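Local coordinates for TSC1 N-terminal domain (Chaetomium thermophilum, PDB 7A0M), which probably binds lysosomal phosphoinositides, as the N-terminal domain of the TSC1 (hamartin) subunit of the TSC complex, which regulates mTORC1 signalling, at residues B[143-148]-B[186-191]; B[331-336]-B[395-400]. One frame throughout, in Å; residues are numbered along the deposited sequence.

How the contacts relate
Contact 1 (143-148 with 186-191) and contact 2 (331-336 with 395-400) follow one another along an all-helical chain, the first closing before the second opens. Their centres lie 32 Å apart and their nearest atoms about 16 Å, so they do not touch. Contact 1, about 9 Å from the centre of the chain, is a buried, largely apolar helix crossing with no hydrogen bond between its segments. Contact 2, about 25 Å from that centre, is only partly buried and combines an arginine-to-carbonyl bond with aromatic packing. No ligand takes part in either; contact 1 belongs to the middle of the elongated domain, contact 2 to its C-terminal part.

Contact 1. Residues B[143-148]-B[186-191]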
# COMPACT_ATOMS: atom_id res chain seq x y z
N PRO B 143 -13.12 7.91 45.96
CA PRO B 143 -12.37 7.91 47.23
C PRO B 143 -11.63 6.61 47.48
O PRO B 143 -10.56 6.62 48.11
CB PRO B 143 -13.46 8.17 48.28
CG PRO B 143 -14.72 7.70 47.64
CD PRO B 143 -14.57 8.10 46.20
N TRP B 144 -12.18 5.49 47.03
CA TRP B 144 -11.46 4.22 47.08
C TRP B 144 -10.22 4.30 46.20
O TRP B 144 -9.11 3.94 46.61
CB TRP B 144 -12.38 3.10 46.59
CG TRP B 144 -13.70 2.99 47.30
CD1 TRP B 144 -14.81 3.74 47.05
CD2 TRP B 144 -14.11 1.99 48.25
NE1 TRP B 144 -15.85 3.33 47.84
CE2 TRP B 144 -15.46 2.25 48.58
CE3 TRP B 144 -13.46 0.92 48.88
CZ2 TRP B 144 -16.16 1.49 49.51
CZ3 TRP B 144 -14.17 0.16 49.81
CH2 TRP B 144 -15.50 0.45 50.11
N LEU B 145 -10.41 4.76 44.96
CA LEU B 145 -9.33 4.83 43.98
C LEU B 145 -8.24 5.81 44.41
O LEU B 145 -7.04 5.51 44.27
CB LEU B 145 -9.92 5.23 42.63
CG LEU B 145 -10.71 4.13 41.93
CD1 LEU B 145 -11.70 4.72 40.95
CD2 LEU B 145 -9.76 3.18 41.22
N ASN B 146 -8.62 6.99 44.91
CA ASN B 146 -7.62 7.98 45.30
C ASN B 146 -6.70 7.46 46.39
O ASN B 146 -5.49 7.70 46.36
CB ASN B 146 -8.29 9.28 45.75
CG ASN B 146 -8.88 10.07 44.60
OD1 ASN B 146 -8.49 9.89 43.44
ND2 ASN B 146 -9.79 10.98 44.91
N ARG B 147 -7.26 6.73 47.36
CA ARG B 147 -6.42 6.11 48.38
C ARG B 147 -5.47 5.10 47.76
O ARG B 147 -4.28 5.06 48.11
CB ARG B 147 -7.30 5.44 49.44
CG ARG B 147 -7.75 6.38 50.54
CD ARG B 147 -6.68 6.49 51.61
NE ARG B 147 -6.89 5.51 52.67
CZ ARG B 147 -5.91 4.97 53.39
NH1 ARG B 147 -4.65 5.31 53.15
NH2 ARG B 147 -6.19 4.09 54.34
N LEU B 148 -5.96 4.28 46.83
CA LEU B 148 -5.10 3.33 46.14
C LEU B 148 -4.09 4.04 45.25
O LEU B 148 -2.92 3.63 45.17
CB LEU B 148 -5.95 2.36 45.32
CG LEU B 148 -6.90 1.43 46.08
CD1 LEU B 148 -7.63 0.54 45.11
CD2 LEU B 148 -6.12 0.60 47.09
N LYS B 186 -15.24 4.99 34.37
CA LYS B 186 -15.22 6.45 34.34
C LYS B 186 -14.60 7.02 35.61
O LYS B 186 -13.79 7.95 35.55
CB LYS B 186 -16.63 7.00 34.14
CG LYS B 186 -16.70 8.52 34.22
CD LYS B 186 -18.07 9.04 33.85
CE LYS B 186 -18.20 10.52 34.19
NZ LYS B 186 -17.00 11.30 33.78
N GLY B 187 -14.96 6.47 36.77
CA GLY B 187 -14.36 6.92 38.01
C GLY B 187 -12.87 6.67 38.07
O GLY B 187 -12.12 7.46 38.64
N PHE B 188 -12.42 5.55 37.49
CA PHE B 188 -10.99 5.26 37.46
C PHE B 188 -10.23 6.33 36.68
O PHE B 188 -9.14 6.75 37.09
CB PHE B 188 -10.74 3.89 36.84
CG PHE B 188 -9.28 3.52 36.76
CD1 PHE B 188 -8.62 2.98 37.85
CD2 PHE B 188 -8.56 3.73 35.59
CE1 PHE B 188 -7.28 2.65 37.78
CE2 PHE B 188 -7.22 3.41 35.52
CZ PHE B 188 -6.58 2.86 36.61
N MSE B 189 -10.78 6.78 35.57
CA MSE B 189 -10.08 7.71 34.69
C MSE B 189 -10.24 9.16 35.14
O MSE B 189 -9.39 10.00 34.85
CB MSE B 189 -10.56 7.53 33.25
CG MSE B 189 -10.18 6.17 32.67
SE MSE B 189 -10.80 5.84 30.86
CE MSE B 189 -12.71 5.64 31.21
N ASN B 190 -11.33 9.45 35.85
CA ASN B 190 -11.45 10.75 36.51
C ASN B 190 -10.40 10.90 37.60
O ASN B 190 -9.74 11.94 37.71
CB ASN B 190 -12.85 10.93 37.08
CG ASN B 190 -13.78 11.67 36.14
OD1 ASN B 190 -14.90 11.23 35.88
ND2 ASN B 190 -13.32 12.81 35.63
N ALA B 191 -10.24 9.87 38.43
CA ALA B 191 -9.25 9.91 39.50
C ALA B 191 -7.83 9.93 38.94
O ALA B 191 -6.94 10.57 39.51
CB ALA B 191 -9.44 8.72 40.44
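Leu145 points from helix 143-148 toward helix 186-191, and its two methyl branches divide the opposing surface between them. CD2 meets Phe188 CD1 at 3.6 Å, reaching the phenyl ring at its edge and near its plane, while the two side chains cross at about a right angle. CD1 packs on the main chain instead, 3.6 Å from Phe188 CA and equally close to Gly187 O. Phe188 CG is anti to its backbone N and beside its carbonyl carbon (chi1 179°).

One turn further along, Ala191 CB faces the other helix and stands 4.1 Å from Leu145 CB. The same methyl is approached by Asn146, whose amide oxygen OD1 comes within 3.4 Å of Ala191 CB; this is a van der Waals touch by a partly exposed residue, and no hydrogen bond joins the segments. The axes of the two segments approach to 9.4 Å and cross at -46°, with Gly187 and Ala191 at the interface.

Around this crossing, helix 168-183 sends Phe180 against Leu145, and Phe212 of helix 199-214 stacks on Phe188. On another side of helix 142-153, Arg147 forms salt bridges to Asp97 and Asp101 of helix 89-105. The crossing thus sits among helices 89-105, 168-183 and 199-214.

Contact 2. Residues B[331-336]-B[395-400]; sequences YGLYPI and TRWLKS
Arg396 donates from NH1 to the backbone oxygen of Leu333, a bond of 2.9 Å (NH1 to O) that is noticeably bent, with an N-H...O angle of 134°. The donor lies nearly on the line of the C=O bond, and the oxygen sits 18° out of the guanidinium plane. Beside it, Trp397 directs the six-membered end of its indole at Leu333: CH2 lies 3.6 Å from Leu333 CD2, and the carbonyl oxygen that accepts from Arg396 also meets the indole edge in its plane, 3.7 Å from Trp397 CZ2. One backbone oxygen is thus approached by both residues.

Tyr334 completes the first shell. Its CE2 is 4.0 Å from Arg396 NH2, and the ring and guanidinium planes are nearly perpendicular; with Arg396 CZ 5.4 Å from the centroid of the Tyr334 ring, any cation-pi attraction is weak at most. Tyr334 OH is 3.9 Å from Trp397 NE1, but its hydrogen bond goes to Pro260 O.

Arg396 and Trp397 also pack on each other: Arg396 CB lies over the centre of one indole face, and Trp397 CZ2 lies above one guanidinium face, toward its rim. The arginine chain is extended at chi2 and bends at chi3, which sets NE. Further out, Tyr385 makes a cation-pi contact with Arg396, Glu390 touches both Arg396 and Tyr334, and Ser400 OG bonds to Arg396 O.

Tyr334 both leaves helix 323-333 and occupies the N-cap position of helix 335-343. The contact therefore joins this helix-to-helix junction to the short, weakly bonded helix about 395-398, the Arg396 guanidinium donating to the carbonyl of Leu333, the last residue of helix 323-333, in the helical TSC1 N-terminal domain.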
# COMPACT_ATOMS: atom_id res chain seq x y z
N TYR B 331 -4.38 6.19 9.66
CA TYR B 331 -4.68 5.79 8.29
C TYR B 331 -5.75 4.70 8.26
O TYR B 331 -6.53 4.63 7.30
CB TYR B 331 -3.41 5.31 7.60
CG TYR B 331 -3.61 4.80 6.19
CD1 TYR B 331 -3.80 5.68 5.13
CD2 TYR B 331 -3.60 3.44 5.92
CE1 TYR B 331 -3.98 5.22 3.84
CE2 TYR B 331 -3.78 2.97 4.63
CZ TYR B 331 -3.97 3.86 3.60
OH TYR B 331 -4.15 3.39 2.32
N GLY B 332 -5.80 3.84 9.28
CA GLY B 332 -6.81 2.80 9.31
C GLY B 332 -8.21 3.31 9.57
O GLY B 332 -9.19 2.75 9.07
N LEU B 333 -8.33 4.38 10.36
CA LEU B 333 -9.63 4.90 10.77
C LEU B 333 -10.16 5.97 9.82
O LEU B 333 -11.33 5.93 9.43
CB LEU B 333 -9.56 5.44 12.20
CG LEU B 333 -9.25 4.39 13.27
CD1 LEU B 333 -9.28 5.00 14.66
CD2 LEU B 333 -10.24 3.24 13.17
N TYR B 334 -9.32 6.94 9.46
CA TYR B 334 -9.72 8.05 8.59
C TYR B 334 -8.65 8.28 7.54
O TYR B 334 -7.93 9.29 7.57
CB TYR B 334 -9.99 9.32 9.41
CG TYR B 334 -11.19 9.20 10.32
CD1 TYR B 334 -11.05 8.72 11.62
CD2 TYR B 334 -12.45 9.58 9.89
CE1 TYR B 334 -12.15 8.61 12.45
CE2 TYR B 334 -13.55 9.47 10.72
CZ TYR B 334 -13.39 8.99 12.00
OH TYR B 334 -14.49 8.88 12.83
N PRO B 335 -8.50 7.36 6.59
CA PRO B 335 -7.44 7.51 5.58
C PRO B 335 -7.61 8.71 4.67
O PRO B 335 -6.64 9.43 4.41
CB PRO B 335 -7.52 6.19 4.79
CG PRO B 335 -8.94 5.75 4.97
CD PRO B 335 -9.30 6.14 6.37
N ILE B 336 -8.83 8.95 4.18
CA ILE B 336 -9.04 10.03 3.22
C ILE B 336 -8.77 11.39 3.87
O ILE B 336 -8.15 12.27 3.26
CB ILE B 336 -10.47 9.96 2.64
CG1 ILE B 336 -10.70 8.59 2.00
CG2 ILE B 336 -10.69 11.07 1.63
CD1 ILE B 336 -12.11 8.39 1.48
N THR B 395 -21.68 3.77 9.72
CA THR B 395 -21.95 2.33 9.63
C THR B 395 -20.70 1.49 9.87
O THR B 395 -20.79 0.39 10.42
CB THR B 395 -22.57 2.00 8.27
OG1 THR B 395 -23.67 2.87 8.01
CG2 THR B 395 -23.02 0.54 8.21
N ARG B 396 -19.53 1.98 9.45
CA ARG B 396 -18.27 1.28 9.69
C ARG B 396 -18.13 0.84 11.14
O ARG B 396 -17.63 -0.25 11.43
CB ARG B 396 -17.10 2.17 9.29
CG ARG B 396 -16.83 2.28 7.80
CD ARG B 396 -15.68 3.23 7.54
NE ARG B 396 -16.01 4.60 7.95
CZ ARG B 396 -15.12 5.53 8.26
NH1 ARG B 396 -13.82 5.25 8.21
NH2 ARG B 396 -15.51 6.74 8.62
N TRP B 397 -18.56 1.70 12.07
CA TRP B 397 -18.30 1.52 13.49
C TRP B 397 -19.41 0.79 14.24
O TRP B 397 -19.20 0.43 15.41
CB TRP B 397 -18.05 2.89 14.14
CG TRP B 397 -17.19 3.81 13.31
CD1 TRP B 397 -17.52 5.07 12.88
CD2 TRP B 397 -15.88 3.54 12.78
NE1 TRP B 397 -16.49 5.60 12.14
CE2 TRP B 397 -15.47 4.68 12.07
CE3 TRP B 397 -15.02 2.44 12.86
CZ2 TRP B 397 -14.24 4.76 11.43
CZ3 TRP B 397 -13.79 2.52 12.22
CH2 TRP B 397 -13.41 3.67 11.52
N LEU B 398 -20.58 0.58 13.63
CA LEU B 398 -21.71 0.02 14.37
C LEU B 398 -21.42 -1.40 14.85
O LEU B 398 -21.52 -1.69 16.05
CB LEU B 398 -22.95 0.03 13.48
CG LEU B 398 -23.61 1.36 13.13
CD1 LEU B 398 -24.77 1.13 12.18
CD2 LEU B 398 -24.07 2.07 14.38
N LYS B 399 -21.07 -2.30 13.94
CA LYS B 399 -20.87 -3.70 14.31
C LYS B 399 -19.47 -3.98 14.85
O LYS B 399 -19.25 -5.06 15.40
CB LYS B 399 -21.16 -4.65 13.15
CG LYS B 399 -22.61 -4.65 12.69
CD LYS B 399 -22.83 -5.63 11.54
CE LYS B 399 -24.26 -5.56 11.03
NZ LYS B 399 -24.52 -6.59 9.99
N SER B 400 -18.53 -3.05 14.70
CA SER B 400 -17.13 -3.38 14.94
C SER B 400 -16.79 -3.25 16.41
O SER B 400 -17.25 -2.33 17.10
CB SER B 400 -16.23 -2.46 14.12
OG SER B 400 -16.41 -2.67 12.73